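Replication initiator A family protein (Staphylococcus aureus CA-347, PDB 4PT7) probably initiates replication of staphylococcal multiresistance plasmids by assembling on the plasmid origin through its N-terminal region of helix-turn-helix type. Local coordinates at residues P113-T116 against E117-Y121; V65-N68 against E69-M72; K30-N34 against D35-A39; V8-N11 against Y12-F16; L47-S50 against I51-S54. All coordinates share one frame; numbering follows the deposited sequence.

Contact 1 of 5, residues P113-T116 against E117-Y121; sequences PIVT and ERDIY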
loop_
_atom_site.group_PDB
_atom_site.type_symbol
_atom_site.label_atom_id
_atom_site.label_comp_id
_atom_site.label_asym_id
_atom_site.label_seq_id
_atom_site.Cartn_x
_atom_site.Cartn_y
_atom_site.Cartn_z
ATOM N N PRO B 113 6.675 -6.080 -23.751
ATOM C CA PRO B 113 5.635 -7.098 -23.842
ATOM C C PRO B 113 5.639 -7.830 -25.175
ATOM O O PRO B 113 6.333 -7.442 -26.116
ATOM C CB PRO B 113 4.361 -6.300 -23.635
ATOM C CG PRO B 113 4.700 -4.976 -24.242
ATOM C CD PRO B 113 6.078 -4.736 -23.684
ATOM N N ILE B 114 4.858 -8.900 -25.229
ATOM C CA ILE B 114 4.714 -9.724 -26.417
ATOM C C ILE B 114 3.382 -9.369 -27.059
ATOM O O ILE B 114 2.403 -9.087 -26.363
ATOM C CB ILE B 114 4.697 -11.231 -26.051
ATOM C CG1 ILE B 114 6.053 -11.650 -25.482
ATOM C CG2 ILE B 114 4.357 -12.068 -27.276
ATOM C CD1 ILE B 114 7.212 -11.449 -26.444
ATOM N N VAL B 115 3.344 -9.375 -28.385
ATOM C CA VAL B 115 2.114 -9.070 -29.101
ATOM C C VAL B 115 1.837 -10.173 -30.116
ATOM O O VAL B 115 2.699 -10.508 -30.928
ATOM C CB VAL B 115 2.219 -7.722 -29.845
ATOM C CG1 VAL B 115 0.881 -7.369 -30.461
ATOM C CG2 VAL B 115 2.655 -6.632 -28.882
ATOM N N THR B 116 0.639 -10.744 -30.061
ATOM C CA THR B 116 0.260 -11.810 -30.991
ATOM C C THR B 116 -0.777 -11.276 -31.977
ATOM O O THR B 116 -1.285 -10.157 -31.814
ATOM C CB THR B 116 -0.381 -13.010 -30.263
ATOM O OG1 THR B 116 -1.675 -12.626 -29.775
ATOM C CG2 THR B 116 0.486 -13.465 -29.092
ATOM N N GLU B 117 -1.096 -12.087 -32.987
ATOM C CA GLU B 117 -2.087 -11.711 -33.993
ATOM C C GLU B 117 -3.392 -11.328 -33.314
ATOM O O GLU B 117 -4.003 -10.314 -33.643
ATOM C CB GLU B 117 -2.373 -12.865 -34.953
ATOM C CG GLU B 117 -1.198 -13.342 -35.777
ATOM C CD GLU B 117 -1.618 -14.427 -36.764
ATOM O OE1 GLU B 117 -2.383 -14.110 -37.706
ATOM O OE2 GLU B 117 -1.195 -15.595 -36.591
ATOM N N ARG B 118 -3.826 -12.147 -32.365
ATOM C CA ARG B 118 -5.066 -11.847 -31.669
ATOM C C ARG B 118 -4.993 -10.476 -31.005
ATOM O O ARG B 118 -5.969 -9.733 -31.017
ATOM C CB ARG B 118 -5.389 -12.925 -30.626
ATOM C CG ARG B 118 -5.651 -14.298 -31.223
ATOM C CD ARG B 118 -6.228 -15.284 -30.200
ATOM N NE ARG B 118 -7.595 -14.945 -29.800
ATOM C CZ ARG B 118 -7.914 -14.137 -28.790
ATOM N NH1 ARG B 118 -6.964 -13.568 -28.053
ATOM N NH2 ARG B 118 -9.190 -13.894 -28.517
ATOM N N ASP B 119 -3.839 -10.143 -30.429
ATOM C CA ASP B 119 -3.673 -8.841 -29.784
ATOM C C ASP B 119 -3.845 -7.738 -30.819
ATOM O O ASP B 119 -4.563 -6.758 -30.580
ATOM C CB ASP B 119 -2.289 -8.713 -29.134
ATOM C CG ASP B 119 -2.078 -9.701 -28.007
ATOM O OD1 ASP B 119 -2.995 -9.851 -27.179
ATOM O OD2 ASP B 119 -0.993 -10.318 -27.947
ATOM N N ILE B 120 -3.183 -7.906 -31.964
ATOM C CA ILE B 120 -3.263 -6.951 -33.064
ATOM C C ILE B 120 -4.735 -6.776 -33.433
ATOM O O ILE B 120 -5.263 -5.660 -33.454
ATOM C CB ILE B 120 -2.517 -7.462 -34.328
ATOM C CG1 ILE B 120 -1.059 -7.786 -33.995
ATOM C CG2 ILE B 120 -2.569 -6.401 -35.439
ATOM C CD1 ILE B 120 -0.251 -6.603 -33.564
ATOM N N TYR B 121 -5.390 -7.894 -33.722
ATOM C CA TYR B 121 -6.797 -7.889 -34.096
ATOM C C TYR B 121 -7.647 -7.148 -33.071
ATOM O O TYR B 121 -8.401 -6.231 -33.416
ATOM C CB TYR B 121 -7.302 -9.329 -34.241
ATOM C CG TYR B 121 -8.784 -9.448 -34.536
ATOM C CD1 TYR B 121 -9.284 -9.222 -35.820
ATOM C CD2 TYR B 121 -9.689 -9.776 -33.526
ATOM C CE1 TYR B 121 -10.654 -9.322 -36.090
ATOM C CE2 TYR B 121 -11.052 -9.878 -33.780
ATOM C CZ TYR B 121 -11.531 -9.650 -35.061
ATOM O OH TYR B 121 -12.884 -9.747 -35.302
#

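Contact 2 of 5, residues V65-N68 against E69-M72; sequences VYSN and EKLM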
loop_
_atom_site.group_PDB
_atom_site.type_symbol
_atom_site.label_atom_id
_atom_site.label_comp_id
_atom_site.label_asym_id
_atom_site.label_seq_id
_atom_site.Cartn_x
_atom_site.Cartn_y
_atom_site.Cartn_z
ATOM N N VAL B 65 19.370 -0.810 -10.807
ATOM C CA VAL B 65 20.229 -1.221 -9.704
ATOM C C VAL B 65 19.670 -0.570 -8.445
ATOM O O VAL B 65 20.418 -0.119 -7.584
ATOM C CB VAL B 65 21.678 -0.720 -9.886
ATOM C CG1 VAL B 65 22.600 -1.471 -8.950
ATOM C CG2 VAL B 65 22.115 -0.883 -11.320
ATOM N N TYR B 66 18.349 -0.507 -8.352
ATOM C CA TYR B 66 17.709 0.116 -7.201
ATOM C C TYR B 66 17.533 -0.859 -6.034
ATOM O O TYR B 66 17.230 -2.043 -6.230
ATOM C CB TYR B 66 16.345 0.680 -7.609
ATOM C CG TYR B 66 16.395 1.917 -8.491
ATOM C CD1 TYR B 66 15.733 1.946 -9.720
ATOM C CD2 TYR B 66 17.037 3.075 -8.066
ATOM C CE1 TYR B 66 15.702 3.098 -10.496
ATOM C CE2 TYR B 66 17.010 4.242 -8.842
ATOM C CZ TYR B 66 16.338 4.241 -10.053
ATOM O OH TYR B 66 16.289 5.385 -10.815
ATOM N N SER B 67 17.733 -0.361 -4.820
ATOM C CA SER B 67 17.561 -1.198 -3.636
ATOM C C SER B 67 16.069 -1.322 -3.380
ATOM O O SER B 67 15.271 -0.571 -3.951
ATOM C CB SER B 67 18.241 -0.567 -2.413
ATOM O OG SER B 67 17.700 0.710 -2.120
ATOM N N ASN B 68 15.695 -2.274 -2.535
ATOM C CA ASN B 68 14.295 -2.493 -2.205
ATOM C C ASN B 68 13.668 -1.247 -1.589
ATOM O O ASN B 68 12.493 -0.971 -1.801
ATOM C CB ASN B 68 14.174 -3.674 -1.246
ATOM C CG ASN B 68 14.356 -5.009 -1.943
ATOM O OD1 ASN B 68 14.610 -6.030 -1.303
ATOM N ND2 ASN B 68 14.210 -5.010 -3.262
ATOM N N GLU B 69 14.458 -0.493 -0.830
ATOM C CA GLU B 69 13.966 0.727 -0.200
ATOM C C GLU B 69 13.637 1.758 -1.278
ATOM O O GLU B 69 12.645 2.480 -1.180
ATOM C CB GLU B 69 15.026 1.334 0.745
ATOM C CG GLU B 69 15.291 0.574 2.051
ATOM C CD GLU B 69 16.312 -0.558 1.934
ATOM O OE1 GLU B 69 16.635 -1.152 2.984
ATOM O OE2 GLU B 69 16.791 -0.864 0.819
ATOM N N LYS B 70 14.497 1.837 -2.291
ATOM C CA LYS B 70 14.320 2.790 -3.387
ATOM C C LYS B 70 13.097 2.457 -4.232
ATOM O O LYS B 70 12.276 3.319 -4.507
ATOM C CB LYS B 70 15.563 2.818 -4.282
ATOM C CG LYS B 70 16.177 4.199 -4.444
ATOM C CD LYS B 70 15.162 5.236 -4.886
ATOM C CE LYS B 70 15.821 6.595 -5.045
ATOM N NZ LYS B 70 14.863 7.686 -5.343
ATOM N N LEU B 71 12.985 1.196 -4.636
ATOM C CA LEU B 71 11.849 0.743 -5.434
ATOM C C LEU B 71 10.541 1.045 -4.702
ATOM O O LEU B 71 9.597 1.559 -5.304
ATOM C CB LEU B 71 11.971 -0.760 -5.726
ATOM C CG LEU B 71 13.078 -1.162 -6.709
ATOM C CD1 LEU B 71 13.289 -2.676 -6.694
ATOM C CD2 LEU B 71 12.699 -0.676 -8.107
ATOM N N MET B 72 10.496 0.743 -3.405
ATOM C CA MET B 72 9.297 1.000 -2.603
ATOM C C MET B 72 8.919 2.478 -2.683
ATOM O O MET B 72 7.748 2.833 -2.776
ATOM C CB MET B 72 9.527 0.587 -1.142
ATOM C CG MET B 72 9.332 -0.908 -0.895
ATOM S SD MET B 72 9.777 -1.429 0.792
ATOM C CE MET B 72 8.923 -0.183 1.769
#

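Contact 3 of 5, residues K30-N34 against D35-A39; sequences KNLTN and DMKIA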
loop_
_atom_site.group_PDB
_atom_site.type_symbol
_atom_site.label_atom_id
_atom_site.label_comp_id
_atom_site.label_asym_id
_atom_site.label_seq_id
_atom_site.Cartn_x
_atom_site.Cartn_y
_atom_site.Cartn_z
ATOM N N LYS B 30 -3.642 -11.633 -18.410
ATOM C CA LYS B 30 -4.856 -11.586 -17.612
ATOM C C LYS B 30 -4.546 -11.754 -16.121
ATOM O O LYS B 30 -5.367 -11.408 -15.276
ATOM C CB LYS B 30 -5.839 -12.667 -18.083
ATOM C CG LYS B 30 -5.356 -14.099 -17.857
ATOM C CD LYS B 30 -6.350 -15.119 -18.413
ATOM C CE LYS B 30 -5.989 -16.547 -17.984
ATOM N NZ LYS B 30 -4.629 -16.997 -18.419
ATOM N N ASN B 31 -3.360 -12.270 -15.800
ATOM C CA ASN B 31 -2.959 -12.467 -14.406
ATOM C C ASN B 31 -2.404 -11.199 -13.755
ATOM O O ASN B 31 -2.241 -11.142 -12.534
ATOM C CB ASN B 31 -1.916 -13.586 -14.315
ATOM C CG ASN B 31 -2.501 -14.956 -14.652
ATOM O OD1 ASN B 31 -1.787 -15.780 -15.272
ATOM N ND2 ASN B 31 -3.678 -15.205 -14.291
ATOM N N LEU B 32 -2.116 -10.184 -14.563
ATOM C CA LEU B 32 -1.581 -8.940 -14.031
ATOM C C LEU B 32 -2.658 -8.161 -13.290
ATOM O O LEU B 32 -3.801 -8.069 -13.738
ATOM C CB LEU B 32 -1.011 -8.051 -15.153
ATOM C CG LEU B 32 0.224 -8.516 -15.931
ATOM C CD1 LEU B 32 0.655 -7.397 -16.880
ATOM C CD2 LEU B 32 1.365 -8.859 -14.974
ATOM N N THR B 33 -2.283 -7.603 -12.148
ATOM C CA THR B 33 -3.199 -6.805 -11.354
ATOM C C THR B 33 -2.983 -5.355 -11.786
ATOM O O THR B 33 -2.007 -5.043 -12.466
ATOM C CB THR B 33 -2.867 -6.919 -9.859
ATOM O OG1 THR B 33 -1.572 -6.353 -9.620
ATOM C CG2 THR B 33 -2.856 -8.386 -9.430
ATOM N N ASN B 34 -3.883 -4.465 -11.394
ATOM C CA ASN B 34 -3.716 -3.074 -11.765
ATOM C C ASN B 34 -2.411 -2.525 -11.206
ATOM O O ASN B 34 -1.751 -1.716 -11.861
ATOM C CB ASN B 34 -4.897 -2.230 -11.271
ATOM C CG ASN B 34 -6.187 -2.526 -12.027
ATOM O OD1 ASN B 34 -6.163 -2.898 -13.200
ATOM N ND2 ASN B 34 -7.319 -2.337 -11.360
ATOM N N ASP B 35 -2.027 -2.959 -10.006
ATOM C CA ASP B 35 -0.789 -2.467 -9.417
ATOM C C ASP B 35 0.437 -2.856 -10.238
ATOM O O ASP B 35 1.410 -2.099 -10.315
ATOM C CB ASP B 35 -0.639 -2.955 -7.971
ATOM C CG ASP B 35 -1.442 -2.112 -6.993
ATOM O OD1 ASP B 35 -1.437 -0.870 -7.139
ATOM O OD2 ASP B 35 -2.071 -2.686 -6.082
ATOM N N MET B 36 0.382 -4.038 -10.842
ATOM C CA MET B 36 1.462 -4.540 -11.678
ATOM C C MET B 36 1.543 -3.747 -12.986
ATOM O O MET B 36 2.635 -3.414 -13.458
ATOM C CB MET B 36 1.224 -6.013 -12.018
ATOM C CG MET B 36 1.556 -7.001 -10.896
ATOM S SD MET B 36 0.894 -8.649 -11.198
ATOM C CE MET B 36 0.549 -9.199 -9.518
ATOM N N LYS B 37 0.386 -3.479 -13.587
ATOM C CA LYS B 37 0.352 -2.733 -14.837
ATOM C C LYS B 37 0.878 -1.318 -14.610
ATOM O O LYS B 37 1.659 -0.799 -15.398
ATOM C CB LYS B 37 -1.077 -2.692 -15.391
ATOM C CG LYS B 37 -1.579 -4.059 -15.844
ATOM C CD LYS B 37 -3.038 -4.013 -16.267
ATOM C CE LYS B 37 -3.559 -5.430 -16.471
ATOM N NZ LYS B 37 -4.996 -5.459 -16.815
ATOM N N ILE B 38 0.446 -0.695 -13.522
ATOM C CA ILE B 38 0.885 0.651 -13.200
ATOM C C ILE B 38 2.379 0.659 -12.856
ATOM O O ILE B 38 3.139 1.465 -13.402
ATOM C CB ILE B 38 0.023 1.224 -12.051
ATOM C CG1 ILE B 38 -1.380 1.523 -12.593
ATOM C CG2 ILE B 38 0.660 2.469 -11.462
ATOM C CD1 ILE B 38 -2.399 1.901 -11.547
ATOM N N ALA B 39 2.801 -0.255 -11.985
ATOM C CA ALA B 39 4.207 -0.342 -11.609
ATOM C C ALA B 39 5.065 -0.489 -12.869
ATOM O O ALA B 39 6.113 0.143 -12.991
ATOM C CB ALA B 39 4.437 -1.539 -10.685
HETATM O O HOH W 1 -5.016 -8.279 -16.552
#

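Contact 4 of 5, residues V8-N11 against Y12-F16; sequences VQEN and YKERF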
loop_
_atom_site.group_PDB
_atom_site.type_symbol
_atom_site.label_atom_id
_atom_site.label_comp_id
_atom_site.label_asym_id
_atom_site.label_seq_id
_atom_site.Cartn_x
_atom_site.Cartn_y
_atom_site.Cartn_z
ATOM N N VAL B 8 3.664 26.270 -18.234
ATOM C CA VAL B 8 4.231 25.175 -17.455
ATOM C C VAL B 8 3.128 24.240 -16.968
ATOM O O VAL B 8 3.343 23.034 -16.848
ATOM C CB VAL B 8 5.030 25.685 -16.235
ATOM C CG1 VAL B 8 6.348 26.278 -16.692
ATOM C CG2 VAL B 8 4.218 26.728 -15.478
ATOM N N GLN B 9 1.949 24.799 -16.697
ATOM C CA GLN B 9 0.811 24.004 -16.234
ATOM C C GLN B 9 0.500 22.914 -17.259
ATOM O O GLN B 9 0.459 21.727 -16.936
ATOM C CB GLN B 9 -0.437 24.877 -16.069
ATOM C CG GLN B 9 -0.361 25.978 -15.004
ATOM C CD GLN B 9 0.565 27.127 -15.387
ATOM O OE1 GLN B 9 0.523 27.580 -16.556
ATOM N NE2 GLN B 9 1.329 27.585 -14.508
ATOM N N GLU B 10 0.287 23.334 -18.499
ATOM C CA GLU B 10 -0.026 22.415 -19.582
ATOM C C GLU B 10 1.113 21.419 -19.762
ATOM O O GLU B 10 0.878 20.224 -19.926
ATOM C CB GLU B 10 -0.274 23.207 -20.876
ATOM C CG GLU B 10 -1.029 22.458 -21.969
ATOM C CD GLU B 10 -2.414 21.976 -21.511
ATOM O OE1 GLU B 10 -3.144 22.756 -20.839
ATOM O OE2 GLU B 10 -2.769 20.817 -21.833
ATOM N N ASN B 11 2.350 21.899 -19.697
ATOM C CA ASN B 11 3.480 21.009 -19.862
ATOM C C ASN B 11 3.505 19.881 -18.825
ATOM O O ASN B 11 3.683 18.713 -19.176
ATOM C CB ASN B 11 4.782 21.787 -19.804
ATOM C CG ASN B 11 5.969 20.931 -20.182
ATOM O OD1 ASN B 11 6.369 20.043 -19.433
ATOM N ND2 ASN B 11 6.522 21.174 -21.363
ATOM N N TYR B 12 3.329 20.222 -17.552
ATOM C CA TYR B 12 3.340 19.215 -16.490
ATOM C C TYR B 12 2.046 18.407 -16.502
ATOM O O TYR B 12 1.990 17.275 -16.049
ATOM C CB TYR B 12 3.560 19.893 -15.132
ATOM C CG TYR B 12 5.022 20.184 -14.853
ATOM C CD1 TYR B 12 5.878 19.175 -14.415
ATOM C CD2 TYR B 12 5.556 21.456 -15.056
ATOM C CE1 TYR B 12 7.234 19.421 -14.181
ATOM C CE2 TYR B 12 6.916 21.716 -14.826
ATOM C CZ TYR B 12 7.746 20.692 -14.387
ATOM O OH TYR B 12 9.082 20.940 -14.135
ATOM N N LYS B 13 1.010 18.999 -17.069
ATOM C CA LYS B 13 -0.282 18.352 -17.186
ATOM C C LYS B 13 -0.187 17.277 -18.272
ATOM O O LYS B 13 -0.901 16.271 -18.226
ATOM C CB LYS B 13 -1.322 19.405 -17.568
ATOM C CG LYS B 13 -2.749 19.030 -17.316
ATOM C CD LYS B 13 -3.649 20.249 -17.574
ATOM C CE LYS B 13 -3.323 21.411 -16.640
ATOM N NZ LYS B 13 -4.271 22.564 -16.782
ATOM N N GLU B 14 0.705 17.483 -19.239
ATOM C CA GLU B 14 0.862 16.530 -20.326
ATOM C C GLU B 14 1.999 15.529 -20.128
ATOM O O GLU B 14 2.668 15.141 -21.079
ATOM C CB GLU B 14 1.030 17.269 -21.657
ATOM C CG GLU B 14 -0.228 18.006 -22.126
ATOM C CD GLU B 14 -1.370 17.067 -22.511
ATOM O OE1 GLU B 14 -2.485 17.229 -21.966
ATOM O OE2 GLU B 14 -1.156 16.175 -23.363
ATOM N N ARG B 15 2.207 15.115 -18.885
ATOM C CA ARG B 15 3.222 14.114 -18.564
ATOM C C ARG B 15 2.470 12.902 -18.018
ATOM O O ARG B 15 1.592 13.043 -17.153
ATOM C CB ARG B 15 4.214 14.673 -17.536
ATOM C CG ARG B 15 4.921 15.917 -18.073
ATOM C CD ARG B 15 6.127 16.318 -17.261
ATOM N NE ARG B 15 6.732 17.538 -17.787
ATOM C CZ ARG B 15 7.913 18.002 -17.398
ATOM N NH1 ARG B 15 8.607 17.342 -16.484
ATOM N NH2 ARG B 15 8.398 19.125 -17.913
ATOM N N PHE B 16 2.793 11.718 -18.525
ATOM C CA PHE B 16 2.084 10.525 -18.087
ATOM C C PHE B 16 2.958 9.289 -17.924
ATOM O O PHE B 16 4.141 9.285 -18.261
ATOM C CB PHE B 16 0.955 10.152 -19.082
ATOM C CG PHE B 16 0.381 11.316 -19.862
ATOM C CD1 PHE B 16 1.116 11.914 -20.878
ATOM C CD2 PHE B 16 -0.905 11.797 -19.596
ATOM C CE1 PHE B 16 0.587 12.978 -21.627
ATOM C CE2 PHE B 16 -1.446 12.863 -20.339
ATOM C CZ PHE B 16 -0.693 13.452 -21.358
HETATM O O HOH W 2 4.552 17.623 -21.501
#

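Contact 5 of 5, residues L47-S50 against I51-S54; sequences LNLS and IKNS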
loop_
_atom_site.group_PDB
_atom_site.type_symbol
_atom_site.label_atom_id
_atom_site.label_comp_id
_atom_site.label_asym_id
_atom_site.label_seq_id
_atom_site.Cartn_x
_atom_site.Cartn_y
_atom_site.Cartn_z
ATOM N N LEU B 47 13.387 4.195 -17.087
ATOM C CA LEU B 47 14.444 3.826 -18.024
ATOM C C LEU B 47 15.275 5.040 -18.416
ATOM O O LEU B 47 16.468 4.918 -18.699
ATOM C CB LEU B 47 13.838 3.194 -19.280
ATOM C CG LEU B 47 13.171 1.831 -19.082
ATOM C CD1 LEU B 47 12.443 1.393 -20.356
ATOM C CD2 LEU B 47 14.229 0.830 -18.690
ATOM N N ASN B 48 14.636 6.206 -18.433
ATOM C CA ASN B 48 15.308 7.449 -18.784
ATOM C C ASN B 48 16.418 7.732 -17.779
ATOM O O ASN B 48 17.510 8.172 -18.145
ATOM C CB ASN B 48 14.309 8.609 -18.774
ATOM C CG ASN B 48 14.977 9.952 -18.986
ATOM O OD1 ASN B 48 14.630 10.943 -18.330
ATOM N ND2 ASN B 48 15.942 9.998 -19.907
ATOM N N LEU B 49 16.119 7.493 -16.508
ATOM C CA LEU B 49 17.083 7.713 -15.447
ATOM C C LEU B 49 18.181 6.655 -15.457
ATOM O O LEU B 49 19.330 6.962 -15.149
ATOM C CB LEU B 49 16.380 7.740 -14.088
ATOM C CG LEU B 49 15.386 8.891 -13.907
ATOM C CD1 LEU B 49 14.785 8.847 -12.511
ATOM C CD2 LEU B 49 16.097 10.220 -14.144
ATOM N N SER B 50 17.844 5.416 -15.814
ATOM C CA SER B 50 18.873 4.380 -15.860
ATOM C C SER B 50 19.962 4.787 -16.835
ATOM O O SER B 50 21.145 4.601 -16.565
ATOM C CB SER B 50 18.302 3.035 -16.292
ATOM O OG SER B 50 17.468 2.476 -15.294
ATOM N N ILE B 51 19.560 5.348 -17.970
ATOM C CA ILE B 51 20.524 5.776 -18.968
ATOM C C ILE B 51 21.461 6.825 -18.370
ATOM O O ILE B 51 22.678 6.726 -18.497
ATOM C CB ILE B 51 19.813 6.351 -20.208
ATOM C CG1 ILE B 51 19.090 5.221 -20.941
ATOM C CG2 ILE B 51 20.820 7.039 -21.130
ATOM C CD1 ILE B 51 18.175 5.694 -22.037
ATOM N N LYS B 52 20.887 7.824 -17.710
ATOM C CA LYS B 52 21.687 8.873 -17.093
ATOM C C LYS B 52 22.625 8.317 -16.023
ATOM O O LYS B 52 23.702 8.861 -15.796
ATOM C CB LYS B 52 20.776 9.941 -16.490
ATOM C CG LYS B 52 20.039 10.764 -17.529
ATOM C CD LYS B 52 19.106 11.770 -16.878
ATOM C CE LYS B 52 18.393 12.612 -17.922
ATOM N NZ LYS B 52 17.399 13.533 -17.297
ATOM N N ASN B 53 22.215 7.229 -15.375
ATOM C CA ASN B 53 23.039 6.611 -14.342
ATOM C C ASN B 53 24.025 5.634 -14.967
ATOM O O ASN B 53 24.708 4.894 -14.261
ATOM C CB ASN B 53 22.176 5.855 -13.325
ATOM C CG ASN B 53 21.237 6.763 -12.574
ATOM O OD1 ASN B 53 21.544 7.931 -12.338
ATOM N ND2 ASN B 53 20.090 6.226 -12.171
ATOM N N SER B 54 24.084 5.632 -16.296
ATOM C CA SER B 54 24.973 4.744 -17.037
ATOM C C SER B 54 24.678 3.274 -16.759
ATOM O O SER B 54 25.550 2.420 -16.915
ATOM C CB SER B 54 26.437 5.048 -16.694
ATOM O OG SER B 54 26.728 6.422 -16.880
#

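Contact 1 of 5, residues P113-T116 against E117-Y121
T116 and D119 close a capping box at the start of helix 117-126. One sound bond and one weak one build it, with a weak hydroxyl bond alongside. The backbone N of T116 donates to D119 OD2 over 2.7 Å, nearly straight at 164° and arriving on the anti side of the carboxylate. In return, D119 N gives a weak bond to T116 OG1 (3.4 Å), and the T116 hydroxyl donates weakly to the same OD2. T116 OG1 stands between its backbone N and carbonyl carbon (chi1 70°), which brings it within weak bonding distance of D119 N. The first regular turn is closed by I120 N and T116 O, 2.9 Å apart. Apolar contact comes from V115 and I120: the two side chains cross at about a right angle, V115 CG1 meeting I120 CD1 at 3.4 Å. V115 packs on K13 and I120 on Y12 of the second subunit. The cap joins the loop after strand 107-110 to helix 117-126, with D119 resting on V22 and T25 of helix 22-25.

Contact 2 of 5, residues V65-N68 against E69-M72
S67 reaches the amide of K70 because its OG is placed between the backbone N and the carbonyl carbon (chi1 60°), while E69 folds at its second torsion (chi2 85°) and swings its carboxylate back to the same hydroxyl. S67 is the N-cap of helix 68-74: K70 N donates weakly to OG over 3.4 Å, and OG donates weakly to E69 OE2 at 3.5 Å. The backbone bonds are firmer, L71 N to S67 O at 3.0 Å and M72 N to N68 O at 3.1 Å.

Beside this polar end the Y66 side chain packs on the first turn. Its CB lies 3.9 Å from L71 CG, and its ring atom CD2 is at the same separation from K70 CG, with the tyrosine and lysine side chains obliquely placed. The aliphatic part of K70 therefore lies by the ring while its ammonium group continues to D129 of the second subunit and E73, both in salt bridges. The far end of Y66 is held by R46 through its hydroxyl, and its ring meets W55 edge-to-face.

The chemistry is divided accordingly: the hydroxyl cap is held by long, weak bonds and the turn by sound backbone ones, with an apolar patch from Y66 and L71 alongside. The carboxylate of E69 near the helix start would be expected to interact favourably with the helix dipole.

Contact 3 of 5, residues K30-N34 against D35-A39
T33 and M36 meet at the start of helix 34-52, where M36 N donates to T33 OG1 over 3.3 Å. The sulfur of M36 lies 3.5 Å from T33 N, a weak N-H to SD bond, and its methyl CE touches T33 CG2 at the same distance. The first two torsions of M36 (chi1 -78°, chi2 166°) carry SD back to T33 N, and the bend at chi3 then sets CE against T33 CG2. SD also packs against L32 CD2 at 3.8 Å. L32 CB in turn meets CE of the extended K37 side chain at 3.9 Å. One water links the two residues further, donating to L32 O and accepting from K37 NZ at 2.8 Å; that ammonium group also bonds F23 O. Farther out, M36 packs on K84 and L89 of helix 79-91, and D35 forms a salt bridge with K81. The arrangement is an N-terminal capping box, with a methionine sulfur as a weak acceptor in the place usually taken by an acidic or polar side chain.

Contact 4 of 5, residues V8-N11 against Y12-F16
N11 OD1 accepts two hydrogen bonds from one arginine, NH2 of R15 at 2.7 Å and NE of R15 at 3.0 Å. The guanidinium grips the oxygen side-on, with OD1 only 6° out of its plane, whereas the amide is turned well away from that plane, by 68°. This hold depends on N11 placing CG opposite its backbone N (chi1 -171°), while the R15 chain runs extended from CG to NE, its CG passing by N11 O. One face of the R15 guanidinium lies over the Y12 ring near its rim, Y12 CE1 being 3.4 Å above the guanidinium plane. The other terminal nitrogen, NH1, pairs with E127 of the second subunit, and Y12 OH bonds E124 of that chain.

These residues stand at the C-terminal end of helix 8-13, E14 being the first residue to leave helical backbone angles. Y12 N to V8 O is a regular bond of 2.9 Å, but E14 N has only weak ones, shared between E10 O and N11 O. A water extends the turn, donating to N11 O at 2.7 Å and, weakly, to E14 O. E10 and E14 run side by side, with OE2 of E10 3.6 Å from OE1 of E14. Each carboxylate has a basic partner on the second subunit, K112 for E10 and R44 for E14, which probably eases their repulsion. F16 begins a strand pairing antiparallel with that subunit.

Contact 5 of 5, residues L47-S50 against I51-S54
The amide of N53 lies against the carbonyl of L49, its CG and ND2 each 3.2 Å from L49 O, although ND2 forms no hydrogen bond there because the angle is poor. The amide of N48 lies near the end of the K52 chain, crossing it obliquely with OD1 3.9 Å from NZ. N48 and K52 belong to the last turns of helix 34-52, and N53 is the first residue beyond it; the helix ends in a Schellman motif. S54 takes a positive phi of 60° as the C-prime residue, S54 N bonds I51 O at 2.8 Å, and W55 N returns to S50 O. N53 N bonds L49 O at 2.9 Å, with a weak second bond to S50 O. I51 N reaches L47 O at 3.2 Å. Outside the turn, S50 OG bonds Y63 O, and N53 OD1 accepts from E131 N of the second subunit, whose V130 packs on K52 and N53. I51 keeps CG1 opposite its carbonyl carbon (chi1 -69°), which places that atom 3.5 Å from L47 O.

How the contacts relate
Along the chain the order is contact 4, contact 3, contact 5, contact 2, contact 1. Contacts 3 and 5 mark the start and the end of helix 34-52, their centres 24 Å apart on opposite sides of the chain's centre. Contact 2 opens the next helix, 68-74, and touches contact 5 where Y66 OH packs on L49 CB and N53 ND2; both, like contact 3, belong to the N-terminal region characteristic of RepA proteins. Contacts 4 and 1 lie near the two chain ends, 31 Å apart between centres, yet Y12 and K13 of one subunit meet I120 and P113 of the other. All five reach the second subunit, so helix ends recur at the interfaces of the tetramer.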